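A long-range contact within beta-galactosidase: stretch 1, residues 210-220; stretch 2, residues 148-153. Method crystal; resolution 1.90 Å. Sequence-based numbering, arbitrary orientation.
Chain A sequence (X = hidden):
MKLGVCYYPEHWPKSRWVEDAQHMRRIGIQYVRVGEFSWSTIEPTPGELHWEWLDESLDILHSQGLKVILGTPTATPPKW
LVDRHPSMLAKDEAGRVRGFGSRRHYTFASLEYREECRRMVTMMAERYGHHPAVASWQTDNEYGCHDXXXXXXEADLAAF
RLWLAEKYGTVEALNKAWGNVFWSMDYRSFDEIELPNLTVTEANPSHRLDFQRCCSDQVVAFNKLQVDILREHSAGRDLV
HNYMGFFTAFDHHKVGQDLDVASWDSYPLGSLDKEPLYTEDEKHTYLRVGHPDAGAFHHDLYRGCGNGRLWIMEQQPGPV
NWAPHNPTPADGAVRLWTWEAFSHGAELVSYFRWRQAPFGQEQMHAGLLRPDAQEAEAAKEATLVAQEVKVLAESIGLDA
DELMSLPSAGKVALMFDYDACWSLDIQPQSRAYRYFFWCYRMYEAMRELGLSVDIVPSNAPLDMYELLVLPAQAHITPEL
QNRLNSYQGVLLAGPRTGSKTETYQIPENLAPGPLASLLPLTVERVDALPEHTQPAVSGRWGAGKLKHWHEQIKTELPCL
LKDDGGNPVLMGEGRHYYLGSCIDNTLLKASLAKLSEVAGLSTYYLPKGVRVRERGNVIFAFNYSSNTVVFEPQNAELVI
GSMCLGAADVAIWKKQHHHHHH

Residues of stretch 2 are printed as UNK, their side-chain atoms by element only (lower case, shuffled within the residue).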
ATOM      1  N   ASP A 210      -7.776  31.299 -35.089  1.00 14.53           N
ATOM      2  CA  ASP A 210      -7.337  32.036 -36.289  1.00 14.68           C
ATOM      3  C   ASP A 210      -5.838  32.371 -36.242  1.00 14.89           C
ATOM      4  O   ASP A 210      -5.157  32.299 -37.280  1.00 14.37           O
ATOM      5  CB  ASP A 210      -8.160  33.316 -36.499  1.00 15.03           C
ATOM      6  CG  ASP A 210      -9.469  33.077 -37.248  1.00 15.17           C
ATOM      7  OD1 ASP A 210      -9.713  31.970 -37.777  1.00 15.30           O
ATOM      8  OD2 ASP A 210     -10.260  34.038 -37.330  1.00 15.64           O
ATOM      9  N   PHE A 211      -5.315  32.694 -35.056  1.00 14.28           N
ATOM     10  CA  PHE A 211      -3.877  32.923 -34.917  1.00 14.80           C
ATOM     11  C   PHE A 211      -3.064  31.662 -35.251  1.00 15.21           C
ATOM     12  O   PHE A 211      -2.067  31.742 -35.986  1.00 15.32           O
ATOM     13  CB  PHE A 211      -3.510  33.465 -33.528  1.00 14.98           C
ATOM     14  CG  PHE A 211      -2.067  33.845 -33.403  1.00 15.23           C
ATOM     15  CD1 PHE A 211      -1.546  34.867 -34.183  1.00 15.18           C
ATOM     16  CD2 PHE A 211      -1.221  33.168 -32.534  1.00 15.75           C
ATOM     17  CE1 PHE A 211      -0.209  35.216 -34.093  1.00 15.50           C
ATOM     18  CE2 PHE A 211       0.117  33.523 -32.429  1.00 15.74           C
ATOM     19  CZ  PHE A 211       0.622  34.542 -33.218  1.00 15.50           C
ATOM     20  N   GLN A 212      -3.497  30.505 -34.735  1.00 15.59           N
ATOM     21  CA  GLN A 212      -2.834  29.232 -35.033  1.00 15.69           C
ATOM     22  C   GLN A 212      -2.871  28.933 -36.523  1.00 15.41           C
ATOM     23  O   GLN A 212      -1.871  28.521 -37.100  1.00 15.02           O
ATOM     24  CB  GLN A 212      -3.478  28.067 -34.272  1.00 16.67           C
ATOM     25  CG  GLN A 212      -2.651  26.785 -34.260  1.00 16.95           C
ATOM     26  CD  GLN A 212      -1.654  26.708 -33.110  1.00 18.17           C
ATOM     27  OE1 GLN A 212      -1.905  27.221 -32.026  1.00 20.22           O
ATOM     28  NE2 GLN A 212      -0.527  26.047 -33.341  1.00 19.42           N
ATOM     29  N   ARG A 213      -4.040  29.136 -37.124  1.00 15.51           N
ATOM     30  CA  ARG A 213      -4.229  28.914 -38.552  1.00 15.67           C
ATOM     31  C   ARG A 213      -3.304  29.803 -39.371  1.00 16.15           C
ATOM     32  O   ARG A 213      -2.677  29.336 -40.334  1.00 15.81           O
ATOM     33  CB  ARG A 213      -5.685  29.168 -38.946  1.00 15.76           C
ATOM     34  CG  ARG A 213      -6.655  28.116 -38.426  1.00 15.95           C
ATOM     35  CD  ARG A 213      -8.062  28.682 -38.330  1.00 16.19           C
ATOM     36  NE  ARG A 213      -9.097  27.656 -38.193  1.00 16.31           N
ATOM     37  CZ  ARG A 213     -10.391  27.911 -37.974  1.00 16.75           C
ATOM     38  NH1 ARG A 213     -10.831  29.161 -37.850  1.00 16.84           N
ATOM     39  NH2 ARG A 213     -11.262  26.905 -37.873  1.00 17.53           N
ATOM     40  N   CYS A 214      -3.206  31.075 -38.978  1.00 15.76           N
ATOM     41  CA  CYS A 214      -2.343  32.027 -39.683  1.00 16.01           C
ATOM     42  C   CYS A 214      -0.872  31.620 -39.590  1.00 15.66           C
ATOM     43  O   CYS A 214      -0.184  31.554 -40.609  1.00 15.35           O
ATOM     44  CB  CYS A 214      -2.550  33.450 -39.147  1.00 16.05           C
ATOM     45  SG  CYS A 214      -1.445  34.671 -39.885  1.00 16.80           S
ATOM     46  N   CYS A 215      -0.403  31.328 -38.371  1.00 15.44           N
ATOM     47  CA  CYS A 215       0.972  30.877 -38.154  1.00 15.57           C
ATOM     48  C   CYS A 215       1.290  29.600 -38.947  1.00 15.56           C
ATOM     49  O   CYS A 215       2.370  29.486 -39.544  1.00 15.13           O
ATOM     50  CB  CYS A 215       1.268  30.686 -36.661  1.00 15.58           C
ATOM     51  SG  CYS A 215       1.339  32.240 -35.730  1.00 16.26           S
ATOM     52  N   SER A 216       0.347  28.664 -38.973  1.00 15.37           N
ATOM     53  CA  SER A 216       0.499  27.457 -39.776  1.00 15.38           C
ATOM     54  C   SER A 216       0.632  27.819 -41.263  1.00 15.57           C
ATOM     55  O   SER A 216       1.505  27.300 -41.951  1.00 15.23           O
ATOM     56  CB  SER A 216      -0.681  26.512 -39.566  1.00 15.08           C
ATOM     57  OG  SER A 216      -0.525  25.338 -40.338  1.00 14.31           O
ATOM     58  N   ASP A 217      -0.229  28.709 -41.741  1.00 16.07           N
ATOM     59  CA  ASP A 217      -0.138  29.206 -43.124  1.00 16.44           C
ATOM     60  C   ASP A 217       1.204  29.872 -43.466  1.00 16.07           C
ATOM     61  O   ASP A 217       1.638  29.792 -44.612  1.00 16.15           O
ATOM     62  CB  ASP A 217      -1.301  30.153 -43.445  1.00 16.76           C
ATOM     63  CG  ASP A 217      -2.578  29.415 -43.822  1.00 16.77           C
ATOM     64  OD1 ASP A 217      -2.562  28.183 -44.017  1.00 16.70           O
ATOM     65  OD2 ASP A 217      -3.610  30.095 -43.938  1.00 17.38           O
ATOM     66  N   GLN A 218       1.853  30.511 -42.494  1.00 15.97           N
ATOM     67  CA  GLN A 218       3.189  31.081 -42.709  1.00 16.52           C
ATOM     68  C   GLN A 218       4.237  29.977 -42.929  1.00 16.34           C
ATOM     69  O   GLN A 218       5.184  30.166 -43.710  1.00 16.51           O
ATOM     70  CB  GLN A 218       3.619  32.003 -41.552  1.00 16.97           C
ATOM     71  CG  GLN A 218       2.648  33.129 -41.162  1.00 17.93           C
ATOM     72  CD  GLN A 218       2.017  33.863 -42.347  1.00 19.13           C
ATOM     73  OE1 GLN A 218       2.717  34.425 -43.204  1.00 22.26           O
ATOM     74  NE2 GLN A 218       0.704  33.869 -42.398  1.00 17.98           N
ATOM     75  N   VAL A 219       4.069  28.829 -42.262  1.00 15.55           N
ATOM     76  CA  VAL A 219       4.920  27.661 -42.528  1.00 15.74           C
ATOM     77  C   VAL A 219       4.689  27.166 -43.963  1.00 15.56           C
ATOM     78  O   VAL A 219       5.642  26.914 -44.682  1.00 15.29           O
ATOM     79  CB  VAL A 219       4.709  26.505 -41.511  1.00 15.40           C
ATOM     80  CG1 VAL A 219       5.639  25.332 -41.823  1.00 15.69           C
ATOM     81  CG2 VAL A 219       4.948  26.997 -40.079  1.00 15.36           C
ATOM     82  N   VAL A 220       3.422  27.065 -44.364  1.00 15.74           N
ATOM     83  CA  VAL A 220       3.054  26.676 -45.736  1.00 16.02           C
ATOM     84  C   VAL A 220       3.733  27.598 -46.752  1.00 16.27           C
ATOM     85  O   VAL A 220       4.380  27.108 -47.685  1.00 16.96           O
ATOM     86  CB  VAL A 220       1.516  26.668 -45.948  1.00 16.13           C
ATOM     87  CG1 VAL A 220       1.145  26.371 -47.404  1.00 16.32           C
ATOM     88  CG2 VAL A 220       0.858  25.648 -45.019  1.00 16.33           C
ATOM     89  N   UNK A 148       8.419  26.498 -32.564  1.00 15.65           N
ATOM     90  CA  UNK A 148       8.788  27.662 -33.370  1.00 15.61           C
ATOM     91  C   UNK A 148       7.742  28.062 -34.428  1.00 16.01           C
ATOM     92  O   UNK A 148       7.993  28.972 -35.221  1.00 16.65           O
ATOM     93  c   UNK A 148      10.197  27.476 -34.004  1.00 15.66           C
ATOM     94  o   UNK A 148      10.312  26.191 -34.639  1.00 15.09           O
ATOM     95  c   UNK A 148      11.275  27.601 -32.925  1.00 15.64           C
ATOM     96  N   UNK A 149       6.566  27.425 -34.424  1.00 16.10           N
ATOM     97  CA  UNK A 149       5.468  27.835 -35.310  1.00 16.28           C
ATOM     98  C   UNK A 149       4.848  29.139 -34.783  1.00 16.23           C
ATOM     99  O   UNK A 149       4.804  30.140 -35.499  1.00 15.98           O
ATOM    100  c   UNK A 149       4.392  26.740 -35.453  1.00 16.40           C
ATOM    101  c   UNK A 149       4.998  25.479 -36.063  1.00 16.77           C
ATOM    102  c   UNK A 149       3.223  27.227 -36.302  1.00 16.86           C
ATOM    103  N   UNK A 150       4.373  29.122 -33.539  1.00 16.13           N
ATOM    104  CA  UNK A 150       3.808  30.324 -32.915  1.00 16.00           C
ATOM    105  C   UNK A 150       4.941  31.254 -32.480  1.00 15.46           C
ATOM    106  O   UNK A 150       5.894  30.829 -31.815  1.00 16.22           O
ATOM    107  c   UNK A 150       0.916  28.914 -30.666  1.00 17.66           C
ATOM    108  c   UNK A 150       0.814  29.618 -33.059  1.00 16.94           C
ATOM    109  c   UNK A 150       1.711  29.075 -31.954  1.00 17.05           C
ATOM    110  c   UNK A 150       2.932  29.964 -31.708  1.00 16.42           C
ATOM    111  N   UNK A 151       4.860  32.506 -32.917  1.00 15.14           N
ATOM    112  CA  UNK A 151       5.816  33.550 -32.555  1.00 14.94           C
ATOM    113  C   UNK A 151       5.035  34.831 -32.343  1.00 15.20           C
ATOM    114  O   UNK A 151       3.967  35.018 -32.927  1.00 14.47           O
ATOM    115  o   UNK A 151       7.618  34.924 -33.463  1.00 14.73           O
ATOM    116  c   UNK A 151       6.876  33.723 -33.645  1.00 15.06           C
ATOM    117  N   UNK A 152       5.561  35.697 -31.482  1.00 15.72           N
ATOM    118  CA  UNK A 152       4.802  36.832 -30.962  1.00 16.17           C
ATOM    119  C   UNK A 152       5.570  38.141 -31.127  1.00 17.03           C
ATOM    120  O   UNK A 152       5.580  38.996 -30.233  1.00 17.26           O
ATOM    121  c   UNK A 152       1.488  34.141 -29.280  1.00 16.11           C
ATOM    122  o   UNK A 152       1.372  31.798 -28.910  1.00 15.87           O
ATOM    123  c   UNK A 152       3.507  32.889 -28.959  1.00 16.01           C
ATOM    124  c   UNK A 152       2.241  35.302 -29.426  1.00 15.91           C
ATOM    125  c   UNK A 152       2.120  32.940 -29.048  1.00 16.02           C
ATOM    126  c   UNK A 152       4.439  36.555 -29.501  1.00 16.04           C
ATOM    127  c   UNK A 152       4.251  34.054 -29.103  1.00 15.65           C
ATOM    128  c   UNK A 152       3.630  35.281 -29.335  1.00 15.71           C
ATOM    129  N   UNK A 153       6.194  38.284 -32.299  1.00 17.38           N
ATOM    130  CA  UNK A 153       6.951  39.472 -32.677  1.00 18.12           C
ATOM    131  C   UNK A 153       6.111  40.343 -33.608  1.00 18.80           C
ATOM    132  O   UNK A 153       5.032  39.932 -34.060  1.00 17.91           O
ATOM    133  c   UNK A 153       8.245  39.061 -33.363  1.00 18.27           C
TER
HETATM  134  O   HOH W   1       4.405  31.013 -38.136  1.00 19.75           O

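Position 148 carries three side-chain atoms, two carbons and one oxygen. The first carbon bears both the oxygen and the other carbon. They touch nothing on stretch 1. This branched hydroxyl side chain is Thr148. Its hydroxyl is hydrogen-bonded elsewhere in the structure.

Position 149 carries three carbons, forked at the first. Its CB points toward the helix. One branch carbon lies 4.0 Å from Cys215 CB and 4.2 Å from Val219 CG2. Three carbons branched at CB make this Val149. The branch in question is CG1, which also comes within 4.2 Å of Ser216 N. Chi1 is t.

Position 150 carries four carbons, forked at the second. Its CB points sideways, but the end of the side chain comes nearer the helix. One terminal carbon is 3.8 Å from Cys215 SG and 4.0 Å from Phe211 CE2. The other is 3.6 Å from Gln212 OE1. A fork at the second carbon identifies Leu150. The first terminal carbon is CD2 and the second is CD1. The rotamer is m for chi1 and t for chi2.

Position 151 carries one carbon and then one oxygen. Its CB points sideways, and the side chain stays 6.1 Å or more from stretch 1. The backbone makes the contact instead: the O of position 151 lies 3.4 Å from Phe211 CZ, at the edge of the ring and near its plane. One carbon and then one oxygen make this Ser151.

Position 152 carries one carbon, then a ring of six carbons bearing one oxygen. A ring carbon approaches Phe211 CE2 to 3.5 Å. A six-membered ring with a hydroxyl is Tyr152, and the close carbon is CE1. The two ring planes meet obliquely at 34°, with centroids 5.5 Å apart.

Position 153 has a single side-chain carbon, out of reach of stretch 1. It is Ala153, at the N-cap position right before a helix.

The contact is mainly apolar and buries 357 Å² over both sides. Phe211, Cys215 and Val219 recur every four residues, so their CB atoms all point toward the loop from one side of the helix. Val149 packs against Cys215 and Val219, while Leu150 packs against Cys215 and Phe211. The closest pair of CA atoms is Cys215 CA and Leu150 CA, 6.0 Å apart. No direct hydrogen bond joins the stretches. Water 1 lies between two backbone carbonyls, 2.8 Å from Val149 O and 2.9 Å from Cys215 O, and can donate to either.

Stretch 2 (148-153) TVLSYA
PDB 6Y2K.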